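Side-chain contacts in pyroglutatmate porin OpdO (Pseudomonas aeruginosa, PDB 3SZV), which probably acts as an outer-membrane porin of the OprD family, a beta-barrel channel for small carboxylates such as pyroglutamate: residues S131-A136 / Y218-A223; D339-G344 / S381-D386. All coordinates share one frame; numbering follows the deposited sequence. Where two conformers were deposited one is given.

Contact 1. Residues S131-A136 / Y218-A223; sequences SPLVSA and YRQTFA. With C8E ((hydroxyethyloxy)tri(ethyloxy)octane), chain I; C8E ((hydroxyethyloxy)tri(ethyloxy)octane), chain H.
Pro132 lays its ring across the Phe222 side chain, the two meeting at about a right angle. Its CB sits over one face of the phenyl ring, 3.7 Å from the centroid and 17° off the normal, a CH-pi contact displaced toward the CD2 rim; CG comes within 3.8 Å of Phe222 CE2. CG of Phe222, anti to the backbone N (chi1 166°), carries the ring toward the loop, and Tyr295 also meets it. Leu133 and Gln220 lie alongside each other, pointing opposite ways. One leucine methyl, CD2, lies 3.5 Å from Gln220 OE1 and 3.8 Å from Phe222 CB, while CD1 rests near the Gln220 carbonyl oxygen. A water 2.8 Å from both Leu133 O and Gln220 OE1 bridges them, and also hydrogen-bonds Tyr218 OH in the plane of the tyrosine ring. At Val134 the carbonyl O accepts from Ser131 OG at 2.7 Å, tying the turn together. A loop that probably folds into the barrel, as in other porins, thus meets the wall directly through carbon on carbon or carbon on oxygen, while the polar link runs through a water joining a loop carbonyl to the Gln220 and Tyr218 side chains.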
# COMPACT_ATOMS: atom_id res chain seq x y z
N SER A 131 0.64 -1.78 -6.40
CA SER A 131 1.07 -2.76 -7.39
C SER A 131 2.22 -3.55 -6.79
O SER A 131 2.84 -3.10 -5.84
CB SER A 131 1.51 -2.10 -8.70
OG SER A 131 2.77 -1.44 -8.58
N PRO A 132 2.52 -4.73 -7.35
CA PRO A 132 3.57 -5.53 -6.72
C PRO A 132 4.89 -4.77 -6.57
O PRO A 132 5.54 -4.90 -5.52
CB PRO A 132 3.70 -6.73 -7.67
CG PRO A 132 2.28 -6.90 -8.17
CD PRO A 132 1.80 -5.48 -8.40
N LEU A 133 5.31 -4.02 -7.58
CA LEU A 133 6.65 -3.40 -7.54
C LEU A 133 6.67 -2.00 -6.94
O LEU A 133 7.75 -1.47 -6.68
CB LEU A 133 7.27 -3.37 -8.94
CG LEU A 133 7.51 -4.77 -9.51
CD1 LEU A 133 8.15 -4.62 -10.89
CD2 LEU A 133 8.41 -5.63 -8.62
N VAL A 134 5.50 -1.41 -6.74
CA VAL A 134 5.43 -0.10 -6.08
C VAL A 134 4.04 0.14 -5.54
O VAL A 134 3.05 0.04 -6.28
CB VAL A 134 5.88 1.03 -7.01
CG1 VAL A 134 5.05 1.08 -8.30
CG2 VAL A 134 5.75 2.37 -6.28
N SER A 135 3.96 0.43 -4.24
CA SER A 135 2.69 0.69 -3.58
C SER A 135 2.80 1.90 -2.67
O SER A 135 3.65 1.93 -1.78
CB SER A 135 2.27 -0.50 -2.72
OG SER A 135 1.90 -1.63 -3.51
N ALA A 136 1.94 2.89 -2.89
CA ALA A 136 1.92 4.08 -2.04
C ALA A 136 1.35 3.75 -0.68
O ALA A 136 0.35 3.04 -0.56
CB ALA A 136 1.11 5.18 -2.71
N TYR A 218 18.24 -0.24 -8.70
CA TYR A 218 17.94 -1.65 -8.88
C TYR A 218 16.94 -1.95 -10.00
O TYR A 218 16.18 -1.08 -10.43
CB TYR A 218 17.47 -2.29 -7.56
CG TYR A 218 16.07 -1.89 -7.11
CD1 TYR A 218 14.93 -2.43 -7.71
CD2 TYR A 218 15.87 -0.98 -6.07
CE1 TYR A 218 13.64 -2.07 -7.30
CE2 TYR A 218 14.59 -0.61 -5.65
CZ TYR A 218 13.48 -1.16 -6.27
OH TYR A 218 12.22 -0.79 -5.84
N ARG A 219 16.98 -3.19 -10.47
CA ARG A 219 15.96 -3.75 -11.35
C ARG A 219 15.27 -4.85 -10.56
O ARG A 219 15.93 -5.59 -9.82
CB ARG A 219 16.59 -4.35 -12.61
CG ARG A 219 17.42 -3.38 -13.44
CD ARG A 219 18.20 -4.13 -14.53
NE ARG A 219 19.09 -3.23 -15.25
CZ ARG A 219 19.83 -3.58 -16.29
NH1 ARG A 219 19.78 -4.83 -16.75
NH2 ARG A 219 20.61 -2.69 -16.89
N GLN A 220 13.97 -5.00 -10.73
CA GLN A 220 13.24 -6.04 -10.01
C GLN A 220 12.11 -6.60 -10.87
O GLN A 220 11.42 -5.85 -11.56
CB GLN A 220 12.68 -5.47 -8.72
CG GLN A 220 12.08 -6.49 -7.76
CD GLN A 220 11.67 -5.84 -6.46
OE1 GLN A 220 11.03 -4.80 -6.46
NE2 GLN A 220 12.06 -6.43 -5.33
N THR A 221 11.95 -7.91 -10.83
CA THR A 221 10.85 -8.58 -11.51
C THR A 221 10.09 -9.41 -10.50
O THR A 221 10.69 -10.04 -9.63
CB THR A 221 11.36 -9.47 -12.64
OG1 THR A 221 12.05 -8.64 -13.59
CG2 THR A 221 10.21 -10.21 -13.35
N PHE A 222 8.76 -9.39 -10.61
CA PHE A 222 7.85 -10.10 -9.71
C PHE A 222 6.96 -11.03 -10.52
O PHE A 222 6.40 -10.64 -11.55
CB PHE A 222 6.96 -9.09 -8.96
CG PHE A 222 5.76 -9.70 -8.25
CD1 PHE A 222 5.84 -10.07 -6.92
CD2 PHE A 222 4.57 -9.92 -8.93
CE1 PHE A 222 4.75 -10.65 -6.28
CE2 PHE A 222 3.47 -10.48 -8.29
CZ PHE A 222 3.56 -10.84 -6.96
N ALA A 223 6.84 -12.27 -10.06
CA ALA A 223 5.85 -13.19 -10.60
C ALA A 223 4.95 -13.62 -9.46
O ALA A 223 5.41 -13.86 -8.35
CB ALA A 223 6.52 -14.40 -11.25
C4 C8E I . 14.63 -7.44 -13.11
C5 C8E I . 14.47 -6.66 -14.41
C6 C8E I . 13.58 -5.44 -14.17
C7 C8E I . 14.04 -4.24 -14.98
C8 C8E I . 13.70 -4.34 -16.46
O9 C8E I . 13.38 -3.05 -16.94
C10 C8E I . 12.20 -2.51 -16.37
C11 C8E I . 11.30 -2.17 -17.55
O12 C8E I . 10.03 -1.70 -17.18
C13 C8E I . 9.47 -0.97 -18.26
C14 C8E I . 8.57 0.15 -17.77
O15 C8E I . 7.83 0.64 -18.87
C16 C8E I . 7.50 2.01 -18.77
C17 C8E I . 6.01 2.14 -18.45
O18 C8E I . 5.59 3.49 -18.51
C19 C8E I . 4.41 3.66 -19.27
C20 C8E I . 3.37 4.41 -18.45
O21 C8E I . 3.16 5.69 -19.00
O12 C8E H . 11.21 -21.28 -3.94
C13 C8E H . 10.88 -20.63 -5.14
C14 C8E H . 9.41 -20.88 -5.51
O15 C8E H . 8.98 -19.82 -6.35
C16 C8E H . 7.60 -19.57 -6.30
C17 C8E H . 7.01 -19.64 -7.70
O18 C8E H . 5.67 -19.20 -7.70
C19 C8E H . 5.55 -17.80 -7.74
C20 C8E H . 4.88 -17.37 -9.04
O21 C8E H . 4.88 -18.45 -9.95
O HOH W 1 10.37 -2.20 -7.25

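Contact 2. Residues D339-G344 / S381-D386; sequences DNVARG and SNFAND
The Phe383 ring is sandwiched between Val341 and Ser381. Val341 CG1 lies over one face, 3.9 Å from the centroid and 14° off the normal, a CH-pi contact; Ser381 OG stands 3.3 Å above the opposite face, near the rim, and Asn382 OD1 reaches the ring edge in plane. The second flat pair is the Arg343 guanidinium and the Asn382 amide. Their planes are 8° apart and stacked, with Asn382 ND2 over the rim of one guanidinium face and Asn382 CG 3.4 Å from Arg343 NH1. A bend at chi3 (-60°) folds the arginine chain so that CD passes 3.8 Å from Phe383 CB and NH1 comes to Asn382 O. That hydrogen bond, at 2.8 Å, is weak because it is far from straight. Stronger partners fix both groups: Arg343 NE forms a salt bridge with Asp348, and the Asn382 amide accepts from Lys350 N and donates to Asp348 O. Asp348 therefore serves both members of the stack. On the loop side, Ser381 OG accepts from Phe383 N at 3.1 Å, and Ser381 N donates to Asp386 OD2 on its syn side. The first of these bonds defines an ST turn leading out of strand 371-381 into the loop before 387-399, while Asn340 and Val341 opposite Gly349 form a G1 beta bulge where strand 329-343 pairs with 346-361 in the porin barrel.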
# COMPACT_ATOMS: atom_id res chain seq x y z
N ASP A 339 13.73 -15.89 11.49
CA ASP A 339 15.06 -16.34 11.88
C ASP A 339 15.98 -16.41 10.65
O ASP A 339 15.62 -15.95 9.56
CB ASP A 339 15.01 -17.65 12.68
CG ASP A 339 14.68 -18.86 11.83
OD1 ASP A 339 14.34 -18.71 10.64
OD2 ASP A 339 14.75 -19.99 12.36
N ASN A 340 17.17 -16.96 10.84
CA ASN A 340 18.17 -17.06 9.78
C ASN A 340 18.72 -15.71 9.33
O ASN A 340 19.42 -15.63 8.32
CB ASN A 340 17.63 -17.84 8.58
CG ASN A 340 18.74 -18.45 7.73
OD1 ASN A 340 19.63 -19.14 8.25
ND2 ASN A 340 18.71 -18.19 6.42
N VAL A 341 18.40 -14.64 10.06
CA VAL A 341 18.82 -13.32 9.61
C VAL A 341 20.34 -13.17 9.70
O VAL A 341 20.96 -13.54 10.70
CB VAL A 341 18.12 -12.20 10.40
CG1 VAL A 341 18.65 -10.82 9.99
CG2 VAL A 341 16.61 -12.28 10.19
N ALA A 342 20.95 -12.63 8.65
CA ALA A 342 22.38 -12.39 8.66
C ALA A 342 22.78 -11.37 9.73
O ALA A 342 22.21 -10.28 9.84
CB ALA A 342 22.87 -11.96 7.28
N ARG A 343 23.74 -11.77 10.56
CA ARG A 343 24.39 -10.86 11.48
C ARG A 343 25.86 -11.03 11.19
O ARG A 343 26.48 -12.00 11.62
CB ARG A 343 24.07 -11.21 12.95
CG ARG A 343 22.57 -11.17 13.28
CD ARG A 343 22.30 -10.99 14.78
NE ARG A 343 22.86 -12.08 15.58
CZ ARG A 343 22.89 -12.09 16.91
NH1 ARG A 343 22.40 -11.06 17.60
NH2 ARG A 343 23.42 -13.12 17.55
N GLY A 344 26.42 -10.12 10.41
CA GLY A 344 27.78 -10.31 9.93
C GLY A 344 27.83 -11.61 9.16
O GLY A 344 26.95 -11.89 8.33
N SER A 381 13.78 -8.37 18.99
CA SER A 381 14.79 -8.76 18.02
C SER A 381 16.17 -8.83 18.66
O SER A 381 16.43 -8.13 19.63
CB SER A 381 14.82 -7.73 16.89
OG SER A 381 15.82 -8.00 15.92
N ASN A 382 17.05 -9.66 18.11
CA ASN A 382 18.43 -9.67 18.58
C ASN A 382 19.36 -8.91 17.63
O ASN A 382 20.58 -8.97 17.78
CB ASN A 382 18.95 -11.09 18.88
CG ASN A 382 19.16 -11.92 17.62
OD1 ASN A 382 18.93 -11.46 16.50
ND2 ASN A 382 19.60 -13.16 17.80
N PHE A 383 18.78 -8.21 16.66
CA PHE A 383 19.59 -7.40 15.75
C PHE A 383 19.05 -5.99 15.53
O PHE A 383 19.55 -5.25 14.68
CB PHE A 383 19.80 -8.11 14.40
CG PHE A 383 18.54 -8.41 13.66
CD1 PHE A 383 17.88 -9.61 13.87
CD2 PHE A 383 18.02 -7.52 12.73
CE1 PHE A 383 16.71 -9.90 13.17
CE2 PHE A 383 16.86 -7.80 12.02
CZ PHE A 383 16.19 -9.00 12.25
N ALA A 384 18.04 -5.61 16.30
CA ALA A 384 17.46 -4.28 16.19
C ALA A 384 16.81 -3.89 17.51
O ALA A 384 16.84 -4.64 18.48
CB ALA A 384 16.45 -4.23 15.05
N ASN A 385 16.21 -2.70 17.52
CA ASN A 385 15.58 -2.16 18.72
C ASN A 385 14.27 -2.87 19.07
O ASN A 385 13.38 -2.99 18.24
CB ASN A 385 15.32 -0.66 18.54
N ASP A 386 14.18 -3.34 20.31
CA ASP A 386 12.91 -3.83 20.85
C ASP A 386 11.99 -2.64 21.02
O ASP A 386 12.40 -1.61 21.56
CB ASP A 386 13.11 -4.49 22.21
CG ASP A 386 13.79 -5.83 22.12
OD1 ASP A 386 13.98 -6.47 23.18
OD2 ASP A 386 14.14 -6.25 21.00

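How the contacts relate
From the N terminus, the chain first enters contact 1 at 131-136, in the loop between strands 120-124 and 145-147. It then passes 81 residues, through several antiparallel strands, before 218-223, at the start of strand 218-230, meets that loop and completes contact 1. Contact 2 opens only later, at the end of strand 329-343, and is completed by 381-386, in the loop that follows strand 371-381. The two are thus in series, neither enclosing nor crossing the other. The centres of contacts 1 and 2 are 25 Å apart, and the nearest atoms of the two contacts are about 17 Å apart. Contact 1 fastens the loop to the barrel wall; contact 2 joins a strand end to a loop two strands further round the same barrel.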